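Local coordinates for protein pyridoxamine 5'-phosphate oxidase-related, FMN-binding (Mycobacterium smegmatis, PDB 3F7E) that probably acts as a coenzyme F420-dependent reductase of carbon-carbon double bonds, at residues Y76-V87 with V117-K128. Residues are numbered along the deposited sequence; the frame is centred on the assembly and turned at random.
Sequences YLEVRGLVEDIV and VIIVVRPTAFSK
Two classic beta bulges, one on each strand, interrupt the antiparallel pairing of 76-87 with 117-128 and illustrate how an extra residue is absorbed in a long, coiling pair. At the first, T124 and A125 both face R80, whose carbonyl O accepts T124 N at 2.7 Å and, from the same face of its plane, A125 N at 3.3 Å. At the second, E84 and D85 face V120; E84 N donates to V120 O (2.8 Å), whereas D85 N makes a weak bond to it. E84, itself a bulge residue, is gripped side-on by R122 of the partner strand: NE meets OE2 at 2.7 Å, in the guanidinium plane but above that of the carboxylate, while NH2 reaches the syn lone pair of OE1 (2.9 Å). E84 CG sits between its backbone N and carbonyl carbon (chi1 65°), which brings the extended carboxylate arm across to R122. On the face of V79 and F126, V79 CG1 touches both P123 CB and F126 CE2, at 3.8 Å each; further along, V83 CG2 packs on I119 CG2. The pair lies mid-sheet in this split-barrel family, flanked by strands 62-68 and 43-48; I57 of helix 52-59 covers V83, I86 and I119, and the second subunit packs against E78 and R80.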
loop_
_atom_site.group_PDB
_atom_site.type_symbol
_atom_site.label_atom_id
_atom_site.label_comp_id
_atom_site.label_asym_id
_atom_site.label_seq_id
_atom_site.Cartn_x
_atom_site.Cartn_y
_atom_site.Cartn_z
ATOM N N TYR A 76 6.007 -11.605 -1.204
ATOM C CA TYR A 76 5.047 -10.592 -0.792
ATOM C C TYR A 76 3.680 -11.218 -0.586
ATOM O O TYR A 76 3.437 -12.372 -1.044
ATOM C CB TYR A 76 4.967 -9.478 -1.837
ATOM C CG TYR A 76 4.465 -9.907 -3.184
ATOM C CD1 TYR A 76 3.093 -10.030 -3.431
ATOM C CD2 TYR A 76 5.351 -10.129 -4.239
ATOM C CE1 TYR A 76 2.612 -10.399 -4.682
ATOM C CE2 TYR A 76 4.874 -10.505 -5.505
ATOM C CZ TYR A 76 3.505 -10.621 -5.705
ATOM O OH TYR A 76 3.040 -10.971 -6.950
ATOM N N LEU A 77 2.757 -10.440 0.002
ATOM C CA LEU A 77 1.398 -10.998 0.252
ATOM C C LEU A 77 0.456 -9.814 0.190
ATOM O O LEU A 77 0.654 -8.806 0.887
ATOM C CB LEU A 77 1.273 -11.734 1.586
ATOM C CG LEU A 77 -0.059 -12.436 1.845
ATOM C CD1 LEU A 77 -0.271 -13.572 0.837
ATOM C CD2 LEU A 77 -0.107 -13.014 3.238
ATOM N N GLU A 78 -0.588 -9.986 -0.629
ATOM C CA GLU A 78 -1.681 -9.022 -0.764
ATOM C C GLU A 78 -2.933 -9.634 -0.169
ATOM O O GLU A 78 -3.341 -10.725 -0.581
ATOM C CB GLU A 78 -1.917 -8.694 -2.248
ATOM C CG GLU A 78 -0.704 -8.090 -2.929
ATOM C CD GLU A 78 -0.769 -8.155 -4.421
ATOM O OE1 GLU A 78 -1.839 -8.523 -4.947
ATOM O OE2 GLU A 78 0.248 -7.835 -5.092
ATOM N N VAL A 79 -3.544 -8.940 0.797
ATOM C CA VAL A 79 -4.728 -9.442 1.506
ATOM C C VAL A 79 -5.919 -8.531 1.247
ATOM O O VAL A 79 -5.891 -7.394 1.653
ATOM C CB VAL A 79 -4.502 -9.480 3.044
ATOM C CG1 VAL A 79 -5.687 -10.163 3.776
ATOM C CG2 VAL A 79 -3.169 -10.194 3.408
ATOM N N ARG A 80 -6.976 -9.012 0.610
ATOM C CA ARG A 80 -8.224 -8.219 0.524
ATOM C C ARG A 80 -9.150 -8.701 1.637
ATOM O O ARG A 80 -9.064 -9.864 2.054
ATOM C CB ARG A 80 -8.859 -8.359 -0.854
ATOM C CG ARG A 80 -8.035 -7.673 -1.949
ATOM C CD ARG A 80 -8.226 -8.338 -3.301
ATOM N NE ARG A 80 -9.630 -8.343 -3.668
ATOM C CZ ARG A 80 -10.208 -9.299 -4.401
ATOM N NH1 ARG A 80 -11.512 -9.220 -4.651
ATOM N NH2 ARG A 80 -9.499 -10.349 -4.871
ATOM N N GLY A 81 -10.007 -7.830 2.150
ATOM C CA GLY A 81 -10.884 -8.277 3.233
ATOM C C GLY A 81 -11.944 -7.242 3.532
ATOM O O GLY A 81 -12.076 -6.227 2.829
ATOM N N LEU A 82 -12.717 -7.532 4.571
ATOM C CA LEU A 82 -13.799 -6.665 5.010
ATOM C C LEU A 82 -13.638 -6.311 6.474
ATOM O O LEU A 82 -13.327 -7.190 7.315
ATOM C CB LEU A 82 -15.146 -7.379 4.822
ATOM C CG LEU A 82 -15.590 -7.649 3.377
ATOM C CD1 LEU A 82 -16.764 -8.600 3.327
ATOM C CD2 LEU A 82 -15.931 -6.367 2.633
ATOM N N VAL A 83 -13.871 -5.038 6.812
ATOM C CA VAL A 83 -13.948 -4.652 8.218
ATOM C C VAL A 83 -15.208 -5.280 8.795
ATOM O O VAL A 83 -16.333 -5.040 8.311
ATOM C CB VAL A 83 -14.002 -3.117 8.369
ATOM C CG1 VAL A 83 -14.257 -2.728 9.828
ATOM C CG2 VAL A 83 -12.712 -2.502 7.831
ATOM N N GLU A 84 -15.023 -6.101 9.829
ATOM C CA GLU A 84 -16.176 -6.742 10.465
ATOM C C GLU A 84 -16.453 -6.266 11.887
ATOM O O GLU A 84 -17.497 -6.572 12.447
ATOM C CB GLU A 84 -16.039 -8.258 10.431
ATOM C CG GLU A 84 -14.906 -8.787 11.227
ATOM C CD GLU A 84 -14.917 -10.337 11.341
ATOM O OE1 GLU A 84 -14.249 -10.871 12.248
ATOM O OE2 GLU A 84 -15.607 -11.017 10.549
ATOM N N ASP A 85 -15.506 -5.543 12.485
ATOM C CA ASP A 85 -15.777 -4.956 13.806
ATOM C C ASP A 85 -14.927 -3.710 13.997
ATOM O O ASP A 85 -13.844 -3.607 13.406
ATOM C CB ASP A 85 -15.519 -5.983 14.930
ATOM C CG ASP A 85 -16.341 -5.719 16.184
ATOM O OD1 ASP A 85 -17.093 -4.712 16.219
ATOM O OD2 ASP A 85 -16.221 -6.529 17.135
ATOM N N ILE A 86 -15.402 -2.809 14.870
ATOM C CA ILE A 86 -14.663 -1.622 15.291
ATOM C C ILE A 86 -14.903 -1.545 16.803
ATOM O O ILE A 86 -16.050 -1.409 17.252
ATOM C CB ILE A 86 -15.147 -0.349 14.585
ATOM C CG1 ILE A 86 -15.007 -0.495 13.065
ATOM C CG2 ILE A 86 -14.384 0.848 15.158
ATOM C CD1 ILE A 86 -15.592 0.687 12.289
ATOM N N VAL A 87 -13.824 -1.680 17.563
ATOM C CA VAL A 87 -13.917 -1.811 19.021
ATOM C C VAL A 87 -13.236 -0.601 19.676
ATOM O O VAL A 87 -12.060 -0.388 19.446
ATOM C CB VAL A 87 -13.279 -3.138 19.503
ATOM C CG1 VAL A 87 -13.360 -3.249 21.039
ATOM C CG2 VAL A 87 -13.987 -4.297 18.845
ATOM N N VAL A 117 -9.643 3.353 18.301
ATOM C CA VAL A 117 -10.427 2.148 18.082
ATOM C C VAL A 117 -9.509 1.057 17.544
ATOM O O VAL A 117 -8.393 1.313 17.056
ATOM C CB VAL A 117 -11.614 2.382 17.097
ATOM C CG1 VAL A 117 -12.651 3.363 17.675
ATOM C CG2 VAL A 117 -11.103 2.882 15.740
ATOM N N ILE A 118 -10.027 -0.169 17.614
ATOM C CA ILE A 118 -9.425 -1.341 16.994
ATOM C C ILE A 118 -10.270 -1.686 15.782
ATOM O O ILE A 118 -11.476 -1.910 15.913
ATOM C CB ILE A 118 -9.423 -2.560 17.938
ATOM C CG1 ILE A 118 -8.933 -2.188 19.349
ATOM C CG2 ILE A 118 -8.647 -3.701 17.299
ATOM C CD1 ILE A 118 -8.991 -3.338 20.341
ATOM N N ILE A 119 -9.647 -1.693 14.608
ATOM C CA ILE A 119 -10.343 -2.066 13.361
ATOM C C ILE A 119 -10.039 -3.530 13.067
ATOM O O ILE A 119 -8.860 -3.894 12.995
ATOM C CB ILE A 119 -9.868 -1.191 12.164
ATOM C CG1 ILE A 119 -10.009 0.305 12.460
ATOM C CG2 ILE A 119 -10.567 -1.601 10.875
ATOM C CD1 ILE A 119 -11.395 0.783 12.583
ATOM N N VAL A 120 -11.080 -4.355 12.924
ATOM C CA VAL A 120 -10.919 -5.806 12.774
ATOM C C VAL A 120 -11.317 -6.205 11.355
ATOM O O VAL A 120 -12.460 -5.950 10.946
ATOM C CB VAL A 120 -11.814 -6.563 13.795
ATOM C CG1 VAL A 120 -11.540 -8.032 13.698
ATOM C CG2 VAL A 120 -11.554 -6.026 15.199
ATOM N N VAL A 121 -10.379 -6.796 10.611
ATOM C CA VAL A 121 -10.571 -7.124 9.202
ATOM C C VAL A 121 -10.465 -8.638 8.995
ATOM O O VAL A 121 -9.481 -9.268 9.398
ATOM C CB VAL A 121 -9.489 -6.433 8.331
ATOM C CG1 VAL A 121 -9.491 -6.956 6.891
ATOM C CG2 VAL A 121 -9.668 -4.919 8.378
ATOM N N ARG A 122 -11.489 -9.208 8.367
ATOM C CA ARG A 122 -11.498 -10.621 8.007
ATOM C C ARG A 122 -11.125 -10.766 6.536
ATOM O O ARG A 122 -11.792 -10.208 5.674
ATOM C CB ARG A 122 -12.856 -11.247 8.265
ATOM C CG ARG A 122 -12.844 -12.761 7.953
ATOM C CD ARG A 122 -14.050 -13.468 8.498
ATOM N NE ARG A 122 -14.158 -13.264 9.937
ATOM C CZ ARG A 122 -13.602 -14.058 10.849
ATOM N NH1 ARG A 122 -12.933 -15.159 10.479
ATOM N NH2 ARG A 122 -13.753 -13.772 12.134
ATOM N N PRO A 123 -10.031 -11.493 6.236
ATOM C CA PRO A 123 -9.642 -11.689 4.849
ATOM C C PRO A 123 -10.709 -12.348 3.988
ATOM O O PRO A 123 -11.398 -13.291 4.434
ATOM C CB PRO A 123 -8.385 -12.570 4.947
ATOM C CG PRO A 123 -7.805 -12.229 6.293
ATOM C CD PRO A 123 -9.048 -12.110 7.151
ATOM N N THR A 124 -10.790 -11.877 2.740
ATOM C CA THR A 124 -11.633 -12.477 1.696
ATOM C C THR A 124 -10.800 -13.062 0.563
ATOM O O THR A 124 -11.301 -13.891 -0.188
ATOM C CB THR A 124 -12.605 -11.444 1.100
ATOM O OG1 THR A 124 -11.834 -10.340 0.632
ATOM C CG2 THR A 124 -13.648 -10.990 2.122
ATOM N N ALA A 125 -9.532 -12.664 0.441
ATOM C CA ALA A 125 -8.680 -13.142 -0.651
ATOM C C ALA A 125 -7.213 -12.876 -0.314
ATOM O O ALA A 125 -6.887 -11.911 0.381
ATOM C CB ALA A 125 -9.041 -12.460 -1.993
ATOM N N PHE A 126 -6.357 -13.747 -0.842
ATOM C CA PHE A 126 -4.911 -13.605 -0.765
ATOM C C PHE A 126 -4.293 -13.759 -2.147
ATOM O O PHE A 126 -4.726 -14.593 -2.939
ATOM C CB PHE A 126 -4.299 -14.689 0.125
ATOM C CG PHE A 126 -4.745 -14.636 1.545
ATOM C CD1 PHE A 126 -5.833 -15.384 1.982
ATOM C CD2 PHE A 126 -4.075 -13.824 2.461
ATOM C CE1 PHE A 126 -6.230 -15.353 3.306
ATOM C CE2 PHE A 126 -4.481 -13.773 3.813
ATOM C CZ PHE A 126 -5.567 -14.553 4.223
ATOM N N SER A 127 -3.221 -13.003 -2.406
ATOM C CA SER A 127 -2.417 -13.209 -3.607
ATOM C C SER A 127 -0.946 -12.976 -3.295
ATOM O O SER A 127 -0.593 -12.033 -2.609
ATOM C CB SER A 127 -2.818 -12.247 -4.734
ATOM O OG SER A 127 -2.039 -12.519 -5.892
ATOM N N LYS A 128 -0.103 -13.858 -3.824
ATOM C CA LYS A 128 1.346 -13.743 -3.658
ATOM C C LYS A 128 2.083 -13.891 -5.007
ATOM O O LYS A 128 3.306 -14.126 -5.056
ATOM C CB LYS A 128 1.894 -14.704 -2.581
ATOM C CG LYS A 128 1.426 -16.186 -2.637
ATOM C CD LYS A 128 2.006 -16.931 -3.826
ATOM C CE LYS A 128 1.514 -18.373 -3.851
ATOM N NZ LYS A 128 1.975 -19.137 -5.069
HETATM O O HOH W 1 5.546 -13.720 -3.402
HETATM O O HOH W 2 -1.889 -10.076 -7.094
HETATM O O HOH W 3 -13.050 -7.852 0.331
#